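Local coordinates for LysR family transcriptional regulator (Vibrio vulnificus, PDB 5B7H), which probably acts as a DNA-binding, peroxide-responsive transcription factor of the LysR family, this chain being its regulatory domain, at residues V35-Q40 with A212-E217. The protein carries 1 engineered substitution. Sequence-based numbering, arbitrary orientation. Where two conformers were deposited one is given.
Sequences VQEINQ and AEVVSE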
ATOM      1  N   VAL A  35      10.336  -3.053 -12.661  1.00  9.11           N
ATOM      2  CA  VAL A  35      11.719  -3.047 -12.190  1.00  9.17           C
ATOM      3  C   VAL A  35      12.445  -4.329 -12.613  1.00  9.79           C
ATOM      4  O   VAL A  35      13.600  -4.276 -13.044  1.00 10.38           O
ATOM      5  CB  VAL A  35      11.756  -2.822 -10.666  1.00  9.26           C
ATOM      6  CG1 VAL A  35      13.130  -3.238 -10.050  1.00 10.14           C
ATOM      7  CG2 VAL A  35      11.384  -1.373 -10.325  1.00 11.19           C
ATOM      8  N   GLN A  36      11.802  -5.504 -12.494  1.00  9.32           N
ATOM      9  CA  GLN A  36      12.512  -6.693 -12.943  1.00 10.06           C
ATOM     10  C   GLN A  36      12.822  -6.650 -14.437  1.00 11.35           C
ATOM     11  O   GLN A  36      13.878  -7.121 -14.867  1.00 12.69           O
ATOM     12  CB  GLN A  36      11.688  -7.918 -12.642  1.00 11.21           C
ATOM     13  CG  GLN A  36      11.499  -8.157 -11.155  1.00 10.66           C
ATOM     14  CD  GLN A  36      12.833  -8.216 -10.409  1.00 14.11           C
ATOM     15  OE1 GLN A  36      13.680  -9.061 -10.691  1.00 14.85           O
ATOM     16  NE2 GLN A  36      13.011  -7.327  -9.421  1.00 12.83           N
ATOM     17  N   GLU A  37      11.912  -6.092 -15.240  0.50 10.86           N
ATOM     18  CA  GLU A  37      12.166  -6.034 -16.669  0.50 11.64           C
ATOM     19  C   GLU A  37      13.283  -5.043 -17.000  0.50 12.84           C
ATOM     20  O   GLU A  37      14.175  -5.358 -17.788  0.50 13.54           O
ATOM     21  CB  GLU A  37      10.881  -5.675 -17.406  0.50 11.45           C
ATOM     22  CG  GLU A  37      11.014  -5.666 -18.907  0.50 12.63           C
ATOM     23  CD  GLU A  37      10.973  -7.052 -19.537  0.50 20.11           C
ATOM     24  OE1 GLU A  37      11.243  -8.068 -18.850  0.50 22.02           O
ATOM     25  OE2 GLU A  37      10.673  -7.112 -20.749  0.50 30.74           O
ATOM     26  N   ILE A  38      13.255  -3.843 -16.407  1.00 11.12           N
ATOM     27  CA  ILE A  38      14.320  -2.883 -16.715  1.00 12.19           C
ATOM     28  C   ILE A  38      15.675  -3.297 -16.150  1.00 13.13           C
ATOM     29  O   ILE A  38      16.724  -2.989 -16.767  1.00 13.54           O
ATOM     30  CB  ILE A  38      13.968  -1.446 -16.350  1.00 11.44           C
ATOM     31  CG1 ILE A  38      13.876  -1.287 -14.855  1.00 14.54           C
ATOM     32  CG2 ILE A  38      12.677  -0.983 -17.090  1.00 13.95           C
ATOM     33  CD1 ILE A  38      13.876   0.226 -14.517  1.00 15.01           C
ATOM     34  N   ASN A  39      15.699  -4.050 -15.036  1.00 11.16           N
ATOM     35  CA  ASN A  39      16.976  -4.504 -14.500  1.00 13.90           C
ATOM     36  C   ASN A  39      17.752  -5.277 -15.558  1.00 18.24           C
ATOM     37  O   ASN A  39      18.981  -5.162 -15.656  1.00 17.10           O
ATOM     38  CB  ASN A  39      16.736  -5.386 -13.282  1.00 11.53           C
ATOM     39  CG  ASN A  39      16.538  -4.594 -11.997  1.00 13.99           C
ATOM     40  OD1 ASN A  39      16.688  -3.377 -11.954  1.00 11.97           O
ATOM     41  ND2 ASN A  39      16.192  -5.322 -10.936  1.00 13.68           N
ATOM     42  N   GLN A  40      17.045  -6.079 -16.352  1.00 14.35           N
ATOM     43  CA  GLN A  40      17.684  -6.890 -17.374  1.00 18.64           C
ATOM     44  C   GLN A  40      17.840  -6.129 -18.685  1.00 23.17           C
ATOM     45  O   GLN A  40      18.932  -6.106 -19.281  1.00 23.53           O
ATOM     46  CB  GLN A  40      16.835  -8.127 -17.586  1.00 17.55           C
ATOM     47  CG  GLN A  40      17.491  -9.026 -18.647  1.00 25.63           C
ATOM     48  CD  GLN A  40      16.710 -10.260 -18.906  1.00 36.77           C
ATOM     49  OE1 GLN A  40      15.542 -10.196 -19.287  1.00 35.28           O
ATOM     50  NE2 GLN A  40      17.347 -11.407 -18.723  1.00 43.02           N
ATOM     51  N   ALA A 212       7.186   3.210 -22.441  1.00 11.22           N
ATOM     52  CA  ALA A 212       5.795   2.871 -22.723  1.00 13.38           C
ATOM     53  C   ALA A 212       5.697   1.493 -23.379  1.00 11.75           C
ATOM     54  O   ALA A 212       4.802   0.708 -23.020  1.00 13.08           O
ATOM     55  CB  ALA A 212       5.181   3.938 -23.657  1.00 12.15           C
ATOM     56  N   GLU A 213       6.640   1.168 -24.283  1.00 13.23           N
ATOM     57  CA  GLU A 213       6.648  -0.162 -24.905  1.00 15.48           C
ATOM     58  C   GLU A 213       6.837  -1.254 -23.865  1.00 14.88           C
ATOM     59  O   GLU A 213       6.145  -2.294 -23.896  1.00 15.30           O
ATOM     60  CB  GLU A 213       7.772  -0.250 -25.932  1.00 23.30           C
ATOM     61  CG  GLU A 213       7.666   0.796 -27.037  1.00 35.26           C
ATOM     62  CD  GLU A 213       6.452   0.598 -27.918  1.00 52.62           C
ATOM     63  OE1 GLU A 213       5.807  -0.475 -27.831  1.00 57.88           O
ATOM     64  OE2 GLU A 213       6.142   1.526 -28.701  1.00 54.67           O
ATOM     65  N   VAL A 214       7.766  -1.032 -22.928  1.00 12.67           N
ATOM     66  CA  VAL A 214       8.014  -2.017 -21.868  1.00 11.75           C
ATOM     67  C   VAL A 214       6.772  -2.233 -21.007  1.00 12.23           C
ATOM     68  O   VAL A 214       6.346  -3.367 -20.745  1.00 14.20           O
ATOM     69  CB  VAL A 214       9.204  -1.561 -20.999  1.00 14.73           C
ATOM     70  CG1 VAL A 214       9.341  -2.508 -19.812  1.00 14.25           C
ATOM     71  CG2 VAL A 214      10.502  -1.574 -21.805  1.00 16.71           C
ATOM     72  N   VAL A 215       6.124  -1.141 -20.597  1.00  9.53           N
ATOM     73  CA  VAL A 215       4.954  -1.252 -19.747  1.00  9.04           C
ATOM     74  C   VAL A 215       3.823  -1.929 -20.493  1.00 10.38           C
ATOM     75  O   VAL A 215       3.117  -2.766 -19.929  1.00 11.25           O
ATOM     76  CB  VAL A 215       4.544   0.142 -19.238  1.00 11.79           C
ATOM     77  CG1 VAL A 215       3.222   0.069 -18.463  1.00 13.08           C
ATOM     78  CG2 VAL A 215       5.650   0.705 -18.375  1.00 11.67           C
ATOM     79  N   SER A 216       3.650  -1.594 -21.783  0.54 11.47           N
ATOM     80  CA  SER A 216       2.595  -2.232 -22.565  0.54 12.69           C
ATOM     81  C   SER A 216       2.737  -3.754 -22.561  0.54 16.59           C
ATOM     82  O   SER A 216       1.727  -4.470 -22.547  0.54 16.43           O
ATOM     83  CB  SER A 216       2.614  -1.657 -23.986  0.54 12.74           C
ATOM     84  OG  SER A 216       3.561  -2.313 -24.813  0.54 13.86           O
ATOM     85  N   GLU A 217       3.977  -4.257 -22.514  1.00 11.84           N
ATOM     86  CA  GLU A 217       4.182  -5.710 -22.501  1.00 15.68           C
ATOM     87  C   GLU A 217       3.841  -6.353 -21.153  1.00 17.16           C
ATOM     88  O   GLU A 217       3.640  -7.575 -21.094  1.00 18.96           O
ATOM     89  CB  GLU A 217       5.623  -6.031 -22.932  1.00 17.73           C
ATOM     90  CG  GLU A 217       5.928  -5.663 -24.387  1.00 30.74           C
ATOM     91  CD  GLU A 217       7.423  -5.358 -24.642  1.00 54.49           C
ATOM     92  OE1 GLU A 217       8.273  -5.685 -23.777  1.00 59.87           O
ATOM     93  OE2 GLU A 217       7.752  -4.775 -25.708  1.00 60.50           O
TER
HETATM   94  O   HOH W   1       8.112  -5.614 -20.747  1.00 28.72           O
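Val214 and Glu37 make the closest approach between 35-40 and 212-217: methyl CG1 of Val214 meets methylene CG of Glu37 at 3.7 Å. The valine's chi1 of 173° directs CG1 at the glutamate. In the conformer given, Glu37 leaves its backbone with CG opposite N, then bends at chi2 (79°), laying its aliphatic part against the valine and its carboxylate toward a water and Arg41. That water can donate to Val214 O (2.9 Å) or to Glu37 OE2 (3.0 Å); with more acceptors around it than protons, it is a likely bridge between the helices. Next along the chain, Ser216 OG, in one of its two conformers, turns back on its own helix to bond Glu213 O (2.7 Å), a carbonyl that also accepts from Glu217 N. Glu217 extends beyond CG and sets its OE1 4.1 Å from Glu37 OE2, the two carboxylate planes nearly perpendicular at 82°. Arg41 forms salt bridges with both oxygens, which probably offsets the repulsion between these acids. Asn39 ND2 hydrogen-bonds Ala157 O of the second subunit. In this LysR substrate-binding-type domain, helix 205-217 lies between helix 27-41, where Val214 and Val215 pack on Leu34, and strand 81-95, where Ala212 and Val215 cover Val85.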